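Local coordinates for thiosulfate sulfurtransferase (Pseudomonas aeruginosa, PDB 1YT8), which is a protein of four rhodanese-like repeats that probably transfers sulfur from thiosulfate to cyanide, a reaction associated with cyanide detoxification, at residues A[194-199]-A[509-514]; A[492-497]-A[505-510]; A[201-206]-A[215-220]. One frame throughout, in Å; residues are numbered along the deposited sequence.

Contact 1. Residues A[194-199]-A[509-514]; sequences AGRTRS and DWEFGL. With SO3 (sulfite ion), chain B.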
loop_
_atom_site.group_PDB
_atom_site.type_symbol
_atom_site.label_atom_id
_atom_site.label_comp_id
_atom_site.label_asym_id
_atom_site.label_seq_id
_atom_site.Cartn_x
_atom_site.Cartn_y
_atom_site.Cartn_z
ATOM N N ALA A 194 -13.141 6.990 -3.175
ATOM C CA ALA A 194 -13.377 7.916 -2.076
ATOM C C ALA A 194 -13.075 9.348 -2.489
ATOM O O ALA A 194 -13.787 10.284 -2.121
ATOM C CB ALA A 194 -12.527 7.524 -0.875
ATOM N N GLY A 195 -12.005 9.506 -3.257
ATOM C CA GLY A 195 -11.619 10.819 -3.725
ATOM C C GLY A 195 -11.754 10.905 -5.230
ATOM O O GLY A 195 -12.870 10.951 -5.760
ATOM N N ARG A 196 -10.617 10.894 -5.920
ATOM C CA ARG A 196 -10.592 11.010 -7.374
ATOM C C ARG A 196 -9.762 9.958 -8.110
ATOM O O ARG A 196 -10.189 9.426 -9.131
ATOM C CB ARG A 196 -10.030 12.381 -7.768
ATOM C CG ARG A 196 -10.817 13.582 -7.280
ATOM C CD ARG A 196 -9.968 14.847 -7.361
ATOM N NE ARG A 196 -9.370 15.031 -8.679
ATOM C CZ ARG A 196 -10.042 15.374 -9.772
ATOM N NH1 ARG A 196 -11.352 15.576 -9.715
ATOM N NH2 ARG A 196 -9.397 15.517 -10.926
ATOM N N THR A 197 -8.581 9.658 -7.582
ATOM C CA THR A 197 -7.650 8.757 -8.258
ATOM C C THR A 197 -8.163 7.487 -8.908
ATOM O O THR A 197 -8.096 7.354 -10.128
ATOM C CB THR A 197 -6.480 8.382 -7.343
ATOM O OG1 THR A 197 -5.981 9.566 -6.708
ATOM C CG2 THR A 197 -5.353 7.753 -8.167
ATOM N N ARG A 198 -8.653 6.544 -8.114
ATOM C CA ARG A 198 -9.137 5.296 -8.688
ATOM C C ARG A 198 -10.343 5.467 -9.612
ATOM O O ARG A 198 -10.561 4.640 -10.498
ATOM C CB ARG A 198 -9.416 4.282 -7.570
ATOM C CG ARG A 198 -8.121 3.673 -7.012
ATOM C CD ARG A 198 -8.323 2.911 -5.702
ATOM N NE ARG A 198 -8.693 3.805 -4.608
ATOM C CZ ARG A 198 -8.858 3.422 -3.344
ATOM N NH1 ARG A 198 -8.683 2.153 -2.993
ATOM N NH2 ARG A 198 -9.215 4.311 -2.430
ATOM N N SER A 199 -11.115 6.538 -9.433
ATOM C CA SER A 199 -12.267 6.763 -10.307
ATOM C C SER A 199 -11.795 7.227 -11.683
ATOM O O SER A 199 -12.394 6.873 -12.702
ATOM C CB SER A 199 -13.240 7.793 -9.706
ATOM O OG SER A 199 -12.737 9.120 -9.781
ATOM N N ASP A 509 -8.087 19.706 -2.789
ATOM C CA ASP A 509 -7.273 20.850 -3.179
ATOM C C ASP A 509 -5.831 20.411 -3.386
ATOM O O ASP A 509 -5.149 20.896 -4.287
ATOM C CB ASP A 509 -7.316 21.953 -2.117
ATOM C CG ASP A 509 -8.697 22.554 -1.947
ATOM O OD1 ASP A 509 -9.466 22.584 -2.926
ATOM O OD2 ASP A 509 -9.007 23.012 -0.827
ATOM N N TRP A 510 -5.364 19.493 -2.542
ATOM C CA TRP A 510 -4.005 18.990 -2.664
ATOM C C TRP A 510 -3.833 18.272 -4.005
ATOM O O TRP A 510 -2.857 18.504 -4.719
ATOM C CB TRP A 510 -3.681 18.037 -1.509
ATOM C CG TRP A 510 -2.433 17.236 -1.733
ATOM C CD1 TRP A 510 -1.146 17.694 -1.727
ATOM C CD2 TRP A 510 -2.364 15.841 -2.050
ATOM N NE1 TRP A 510 -0.278 16.669 -2.023
ATOM C CE2 TRP A 510 -1.000 15.520 -2.226
ATOM C CE3 TRP A 510 -3.325 14.831 -2.202
ATOM C CZ2 TRP A 510 -0.570 14.231 -2.552
ATOM C CZ3 TRP A 510 -2.898 13.546 -2.527
ATOM C CH2 TRP A 510 -1.529 13.258 -2.697
ATOM N N GLU A 511 -4.782 17.411 -4.359
ATOM C CA GLU A 511 -4.682 16.690 -5.625
ATOM C C GLU A 511 -4.733 17.649 -6.814
ATOM O O GLU A 511 -4.098 17.408 -7.841
ATOM C CB GLU A 511 -5.785 15.625 -5.731
ATOM C CG GLU A 511 -5.650 14.528 -4.671
ATOM C CD GLU A 511 -6.581 13.343 -4.887
ATOM O OE1 GLU A 511 -7.789 13.555 -5.117
ATOM O OE2 GLU A 511 -6.102 12.193 -4.807
ATOM N N PHE A 512 -5.467 18.748 -6.658
ATOM C CA PHE A 512 -5.595 19.759 -7.708
ATOM C C PHE A 512 -4.241 20.367 -8.085
ATOM O O PHE A 512 -4.061 20.863 -9.200
ATOM C CB PHE A 512 -6.533 20.875 -7.237
ATOM C CG PHE A 512 -6.812 21.930 -8.284
ATOM C CD1 PHE A 512 -7.722 21.691 -9.310
ATOM C CD2 PHE A 512 -6.164 23.164 -8.238
ATOM C CE1 PHE A 512 -7.985 22.668 -10.280
ATOM C CE2 PHE A 512 -6.418 24.147 -9.201
ATOM C CZ PHE A 512 -7.331 23.897 -10.223
ATOM N N GLY A 513 -3.289 20.335 -7.158
ATOM C CA GLY A 513 -1.986 20.913 -7.443
ATOM C C GLY A 513 -0.879 19.934 -7.795
ATOM O O GLY A 513 0.266 20.346 -7.994
ATOM N N LEU A 514 -1.206 18.649 -7.898
ATOM C CA LEU A 514 -0.201 17.628 -8.194
ATOM C C LEU A 514 0.481 17.684 -9.558
ATOM O O LEU A 514 1.687 17.474 -9.650
ATOM C CB LEU A 514 -0.791 16.230 -7.987
ATOM C CG LEU A 514 -0.984 15.825 -6.526
ATOM C CD1 LEU A 514 -1.640 14.460 -6.463
ATOM C CD2 LEU A 514 0.366 15.807 -5.819
HETATM S S SO3 B . -9.825 7.488 -4.652
HETATM O O1 SO3 B . -10.407 6.786 -3.485
HETATM O O2 SO3 B . -9.234 8.783 -4.253
HETATM O O3 SO3 B . -8.831 6.649 -5.376
HETATM O O HOH W 1 -6.388 9.107 -4.154
#
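Glu511 of helix 501-512 points its carboxylate at the loop and first helical turn of 194-199, where it meets Arg196 and Thr197. The contact with Arg196 is mainly packing: Glu511 OE1 lies 3.4 Å from Arg196 CD, the side chains running past each other in opposite directions. Carboxylate and guanidinium planes stand 81° apart, and Arg196 NE remains 4.2 Å from Glu511 OE1, beyond a salt bridge. A bend in the arginine chain (chi3 52°) carries the guanidinium to salt bridges with Glu121 (through NE) and Glu124 (through NH2).

The polar link runs through one water, which accepts from Thr197 OG1 at 2.6 Å and donates to Glu511 OE2 and, at 2.9 Å, to sulfite O2.

The sulfite, probably from the crystallisation liquor, is the third element. Ala194 N and Gly195 N donate to its O1, while Arg198 N reaches O3 at 2.7 Å. The Arg198 guanidinium meets the anion edge-on, with NE on O3 and NH2 on O1. With Cys193 these residues form the sulfite pocket, consistent with a rhodanese active-site loop.

Glu511 OE1 is buried without a hydrogen-bonding partner; burial and nearby Glu121 may raise the carboxylate's pKa, which Arg196 would oppose.

Contact 2. Residues A[492-497]-A[505-510]; sequences RPYEGT and QGYLDW
The hydroxyls of Tyr494 and Tyr507, whose rings meet across this contact, converge on one polar atom, Lys117 NZ of helix 114-127: Tyr507 OH makes a clear hydrogen bond to it and Tyr494 OH a weak one. The two rings lie obliquely to each other, with planes at 34° and centroids 4.9 Å apart. Tyr494 CD2 sits over one face of the Tyr507 ring, 3.3 Å from Tyr507 CZ, and Tyr494 CE2 comes equally near Tyr507 OH. A chi1 of 57° places the Tyr494 ring there, setting CG between the backbone N and the carbonyl carbon.

Pro493 completes the apolar surface, its CB resting 3.9 Å from Tyr507 CB. A type I turn from Arg492 to Glu495 presents Pro493 and Tyr494 together; it lies in the loop leading into helix 501-512 and packs back against that helix. The Tyr494 side chain is about 5 Å from the bound sulfite, so the contact lies beside the anion pocket.

No hydrogen bond joins the two segments directly. Cohesion is therefore apolar and aromatic, while the phenol oxygens turn, Tyr494 OH only weakly, to a lysine of a third element whose positive charge may polarise both.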
loop_
_atom_site.group_PDB
_atom_site.type_symbol
_atom_site.label_atom_id
_atom_site.label_comp_id
_atom_site.label_asym_id
_atom_site.label_seq_id
_atom_site.Cartn_x
_atom_site.Cartn_y
_atom_site.Cartn_z
ATOM N N ARG A 492 -5.747 9.206 6.637
ATOM C CA ARG A 492 -6.154 9.455 5.261
ATOM C C ARG A 492 -7.558 10.067 5.202
ATOM O O ARG A 492 -8.528 9.467 5.657
ATOM C CB ARG A 492 -6.101 8.142 4.473
ATOM C CG ARG A 492 -4.700 7.522 4.408
ATOM C CD ARG A 492 -4.776 6.029 4.146
ATOM N NE ARG A 492 -3.482 5.419 3.833
ATOM C CZ ARG A 492 -2.478 5.273 4.695
ATOM N NH1 ARG A 492 -2.594 5.693 5.949
ATOM N NH2 ARG A 492 -1.353 4.689 4.300
ATOM N N PRO A 493 -7.680 11.276 4.634
ATOM C CA PRO A 493 -8.972 11.962 4.524
ATOM C C PRO A 493 -9.958 11.214 3.634
ATOM O O PRO A 493 -11.156 11.481 3.666
ATOM C CB PRO A 493 -8.596 13.321 3.930
ATOM C CG PRO A 493 -7.182 13.512 4.359
ATOM C CD PRO A 493 -6.595 12.143 4.146
ATOM N N TYR A 494 -9.447 10.274 2.845
ATOM C CA TYR A 494 -10.292 9.505 1.939
ATOM C C TYR A 494 -10.663 8.116 2.455
ATOM O O TYR A 494 -11.137 7.272 1.692
ATOM C CB TYR A 494 -9.621 9.401 0.566
ATOM C CG TYR A 494 -8.246 8.788 0.607
ATOM C CD1 TYR A 494 -8.062 7.427 0.375
ATOM C CD2 TYR A 494 -7.123 9.572 0.867
ATOM C CE1 TYR A 494 -6.788 6.858 0.393
ATOM C CE2 TYR A 494 -5.845 9.014 0.893
ATOM C CZ TYR A 494 -5.686 7.657 0.651
ATOM O OH TYR A 494 -4.429 7.102 0.646
ATOM N N GLU A 495 -10.437 7.876 3.743
ATOM C CA GLU A 495 -10.801 6.601 4.357
ATOM C C GLU A 495 -11.678 6.919 5.564
ATOM O O GLU A 495 -11.371 7.827 6.331
ATOM C CB GLU A 495 -9.563 5.817 4.817
ATOM C CG GLU A 495 -8.604 5.433 3.698
ATOM C CD GLU A 495 -7.633 4.333 4.107
ATOM O OE1 GLU A 495 -7.421 4.134 5.324
ATOM O OE2 GLU A 495 -7.070 3.676 3.208
ATOM N N GLY A 496 -12.774 6.186 5.717
ATOM C CA GLY A 496 -13.662 6.425 6.842
ATOM C C GLY A 496 -14.601 7.599 6.632
ATOM O O GLY A 496 -14.481 8.343 5.657
ATOM N N THR A 497 -15.533 7.775 7.563
ATOM C CA THR A 497 -16.511 8.853 7.472
ATOM C C THR A 497 -16.426 9.858 8.626
ATOM O O THR A 497 -17.331 10.675 8.812
ATOM C CB THR A 497 -17.935 8.272 7.437
ATOM O OG1 THR A 497 -18.892 9.338 7.414
ATOM C CG2 THR A 497 -18.173 7.394 8.658
ATOM N N GLN A 505 -11.990 18.443 1.923
ATOM C CA GLN A 505 -11.867 19.404 0.833
ATOM C C GLN A 505 -10.383 19.698 0.624
ATOM O O GLN A 505 -9.925 19.887 -0.505
ATOM C CB GLN A 505 -12.605 20.705 1.165
ATOM C CG GLN A 505 -12.471 21.784 0.091
ATOM C CD GLN A 505 -13.036 21.354 -1.251
ATOM O OE1 GLN A 505 -14.205 20.986 -1.352
ATOM N NE2 GLN A 505 -12.211 21.404 -2.293
ATOM N N GLY A 506 -9.636 19.732 1.723
ATOM C CA GLY A 506 -8.211 20.002 1.639
ATOM C C GLY A 506 -7.494 18.932 0.838
ATOM O O GLY A 506 -6.505 19.207 0.159
ATOM N N TYR A 507 -7.997 17.704 0.926
ATOM C CA TYR A 507 -7.415 16.584 0.198
ATOM C C TYR A 507 -7.614 16.810 -1.301
ATOM O O TYR A 507 -6.701 16.592 -2.100
ATOM C CB TYR A 507 -8.084 15.273 0.616
ATOM C CG TYR A 507 -7.479 14.056 -0.044
ATOM C CD1 TYR A 507 -6.199 13.617 0.302
ATOM C CD2 TYR A 507 -8.168 13.363 -1.039
ATOM C CE1 TYR A 507 -5.620 12.518 -0.330
ATOM C CE2 TYR A 507 -7.597 12.265 -1.679
ATOM C CZ TYR A 507 -6.325 11.850 -1.319
ATOM O OH TYR A 507 -5.757 10.768 -1.950
ATOM N N LEU A 508 -8.810 17.248 -1.679
ATOM C CA LEU A 508 -9.104 17.518 -3.084
ATOM C C LEU A 508 -8.233 18.661 -3.601
ATOM O O LEU A 508 -7.705 18.599 -4.716
ATOM C CB LEU A 508 -10.583 17.878 -3.256
ATOM C CG LEU A 508 -11.613 16.814 -2.856
ATOM C CD1 LEU A 508 -13.013 17.373 -3.073
ATOM C CD2 LEU A 508 -11.409 15.538 -3.678
ATOM N N ASP A 509 -8.087 19.706 -2.789
ATOM C CA ASP A 509 -7.273 20.850 -3.179
ATOM C C ASP A 509 -5.831 20.411 -3.386
ATOM O O ASP A 509 -5.149 20.896 -4.287
ATOM C CB ASP A 509 -7.316 21.953 -2.117
ATOM C CG ASP A 509 -8.697 22.554 -1.947
ATOM O OD1 ASP A 509 -9.466 22.584 -2.926
ATOM O OD2 ASP A 509 -9.007 23.012 -0.827
ATOM N N TRP A 510 -5.364 19.493 -2.542
ATOM C CA TRP A 510 -4.005 18.990 -2.664
ATOM C C TRP A 510 -3.833 18.272 -4.005
ATOM O O TRP A 510 -2.857 18.504 -4.719
ATOM C CB TRP A 510 -3.681 18.037 -1.509
ATOM C CG TRP A 510 -2.433 17.236 -1.733
ATOM C CD1 TRP A 510 -1.146 17.694 -1.727
ATOM C CD2 TRP A 510 -2.364 15.841 -2.050
ATOM N NE1 TRP A 510 -0.278 16.669 -2.023
ATOM C CE2 TRP A 510 -1.000 15.520 -2.226
ATOM C CE3 TRP A 510 -3.325 14.831 -2.202
ATOM C CZ2 TRP A 510 -0.570 14.231 -2.552
ATOM C CZ3 TRP A 510 -2.898 13.546 -2.527
ATOM C CH2 TRP A 510 -1.529 13.258 -2.697
#

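Contact 3. Residues A[201-206]-A[215-220]; sequences IGTQSL and VAALRN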
loop_
_atom_site.group_PDB
_atom_site.type_symbol
_atom_site.label_atom_id
_atom_site.label_comp_id
_atom_site.label_asym_id
_atom_site.label_seq_id
_atom_site.Cartn_x
_atom_site.Cartn_y
_atom_site.Cartn_z
ATOM N N ILE A 201 -8.714 6.558 -13.048
ATOM C CA ILE A 201 -8.049 5.410 -13.651
ATOM C C ILE A 201 -9.079 4.383 -14.126
ATOM O O ILE A 201 -8.944 3.810 -15.210
ATOM C CB ILE A 201 -7.079 4.737 -12.646
ATOM C CG1 ILE A 201 -5.976 5.721 -12.239
ATOM C CG2 ILE A 201 -6.474 3.480 -13.256
ATOM C CD1 ILE A 201 -5.104 6.186 -13.395
ATOM N N GLY A 202 -10.113 4.160 -13.319
ATOM C CA GLY A 202 -11.140 3.203 -13.689
ATOM C C GLY A 202 -11.948 3.649 -14.895
ATOM O O GLY A 202 -12.241 2.856 -15.791
ATOM N N THR A 203 -12.320 4.923 -14.920
ATOM C CA THR A 203 -13.093 5.450 -16.037
ATOM C C THR A 203 -12.258 5.405 -17.310
ATOM O O THR A 203 -12.729 4.954 -18.352
ATOM C CB THR A 203 -13.537 6.900 -15.771
ATOM O OG1 THR A 203 -14.383 6.932 -14.616
ATOM C CG2 THR A 203 -14.308 7.457 -16.966
ATOM N N GLN A 204 -11.010 5.852 -17.220
ATOM C CA GLN A 204 -10.149 5.857 -18.392
ATOM C C GLN A 204 -9.813 4.431 -18.838
ATOM O O GLN A 204 -9.589 4.191 -20.022
ATOM C CB GLN A 204 -8.872 6.668 -18.126
ATOM C CG GLN A 204 -8.118 7.033 -19.416
ATOM C CD GLN A 204 -8.981 7.821 -20.404
ATOM O OE1 GLN A 204 -9.043 7.494 -21.594
ATOM N NE2 GLN A 204 -9.641 8.863 -19.917
ATOM N N SER A 205 -9.786 3.484 -17.900
ATOM C CA SER A 205 -9.510 2.087 -18.253
ATOM C C SER A 205 -10.599 1.588 -19.202
ATOM O O SER A 205 -10.317 0.949 -20.220
ATOM C CB SER A 205 -9.514 1.185 -17.012
ATOM O OG SER A 205 -8.401 1.425 -16.175
ATOM N N LEU A 206 -11.847 1.878 -18.848
ATOM C CA LEU A 206 -12.992 1.463 -19.649
ATOM C C LEU A 206 -13.001 2.135 -21.018
ATOM O O LEU A 206 -13.375 1.518 -22.018
ATOM C CB LEU A 206 -14.297 1.761 -18.895
ATOM C CG LEU A 206 -14.514 0.931 -17.624
ATOM C CD1 LEU A 206 -15.746 1.437 -16.883
ATOM C CD2 LEU A 206 -14.669 -0.541 -17.988
ATOM N N VAL A 215 -19.335 6.455 -20.382
ATOM C CA VAL A 215 -18.680 6.315 -19.083
ATOM C C VAL A 215 -18.241 7.642 -18.480
ATOM O O VAL A 215 -17.914 8.586 -19.198
ATOM C CB VAL A 215 -17.424 5.414 -19.194
ATOM C CG1 VAL A 215 -16.986 4.953 -17.812
ATOM C CG2 VAL A 215 -17.704 4.228 -20.098
ATOM N N ALA A 216 -18.232 7.709 -17.153
ATOM C CA ALA A 216 -17.808 8.920 -16.463
ATOM C C ALA A 216 -17.455 8.621 -15.018
ATOM O O ALA A 216 -17.967 7.674 -14.418
ATOM C CB ALA A 216 -18.913 9.983 -16.516
ATOM N N ALA A 217 -16.570 9.429 -14.456
ATOM C CA ALA A 217 -16.190 9.244 -13.067
ATOM C C ALA A 217 -17.104 10.096 -12.194
ATOM O O ALA A 217 -17.560 11.160 -12.622
ATOM C CB ALA A 217 -14.742 9.672 -12.863
ATOM N N LEU A 218 -17.414 9.612 -10.993
ATOM C CA LEU A 218 -18.199 10.419 -10.070
ATOM C C LEU A 218 -17.138 11.386 -9.557
ATOM O O LEU A 218 -16.196 10.978 -8.871
ATOM C CB LEU A 218 -18.738 9.588 -8.907
ATOM C CG LEU A 218 -19.258 10.416 -7.723
ATOM C CD1 LEU A 218 -20.374 11.351 -8.185
ATOM C CD2 LEU A 218 -19.764 9.486 -6.623
ATOM N N ARG A 219 -17.279 12.662 -9.899
ATOM C CA ARG A 219 -16.301 13.669 -9.504
ATOM C C ARG A 219 -16.131 13.838 -7.998
ATOM O O ARG A 219 -17.049 14.245 -7.296
ATOM C CB ARG A 219 -16.656 15.016 -10.133
ATOM C CG ARG A 219 -15.570 16.070 -10.009
ATOM C CD ARG A 219 -16.025 17.352 -10.689
ATOM N NE ARG A 219 -16.484 17.081 -12.049
ATOM C CZ ARG A 219 -17.521 17.681 -12.624
ATOM N NH1 ARG A 219 -18.218 18.593 -11.959
ATOM N NH2 ARG A 219 -17.864 17.364 -13.865
ATOM N N ASN A 220 -14.933 13.515 -7.522
ATOM C CA ASN A 220 -14.563 13.616 -6.115
ATOM C C ASN A 220 -15.153 12.555 -5.172
ATOM O O ASN A 220 -15.084 12.695 -3.954
ATOM C CB ASN A 220 -14.850 15.033 -5.602
ATOM C CG ASN A 220 -14.152 16.099 -6.439
ATOM O OD1 ASN A 220 -13.120 15.833 -7.064
ATOM N ND2 ASN A 220 -14.703 17.309 -6.447
#
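Two first torsions bring Thr203 and Val215 together. In Thr203 (chi1 -62°) the methyl CG2 lies opposite the backbone N while OG1 sits beside that nitrogen, and in Val215 (chi1 -164°) CG1 is likewise swung away from its own N. The result is a methyl-to-methyl meeting, Thr203 CG2 to Val215 CG1 at 3.8 Å, in the beta-alpha-beta unit formed by strand 188-192, helix 197-208 and strand 215-218, part of a rhodanese-like domain. The segment axes of helix 201-206 and strand 215-218 run almost exactly antiparallel (177° between their directions) and approach to 7.5 Å, as expected where a crossover helix lies against the strand that follows it.

Leu206, one turn further along the helix, brings CD1 to the same Val215 CG1, also at 3.8 Å, its side chain crossing that of the valine at about a right angle. Val215 CG1 is thus clasped by two helix residues, and Leu206 also rests on Val189 and Val191 of the neighbouring strand.

The hydroxyl of Thr203 behaves differently from its methyl. Thr203 OG1 packs 3.3 Å from Ala217 CB; it is equally close to Ala217 N, but the angle there is poor and no bond forms. Its hydrogen bond goes instead to Ser199 O, back along the helix, so this buried polar atom is satisfied without the strand. The strand in turn spends its backbone groups on the sheet: Ala216 pairs with Val189 and Val191, and Ala217 with Pro130 and Leu132. No hydrogen bond crosses between the segments.

On the helix itself, Ile201 O takes two donors from opposite faces of its carbonyl plane: Ser205 N, at 2.8 Å, and Ser205 OG, which meets the oxygen at 2.6 Å.

In the fold
Contacts 1 and 2 have centres about 9 Å apart and share helix 501-512, including Asp509 and Trp510; contacts 1 and 3 are about 12 Å apart, centre to centre, and share helix 197-208. The centres of contacts 2 and 3 are about 18 Å apart. Along the chain, contact 3 is nested inside the long loop closed by contact 1, and it closes before contact 2 opens. Asn220 OD1 probably hydrogen-bonds Arg196 NH1, tying contacts 3 and 1. The crossover helix of one rhodanese-like domain thus follows directly on the anion-binding loop, against which a helix from near the end of the chain, with its preceding turn, is packed.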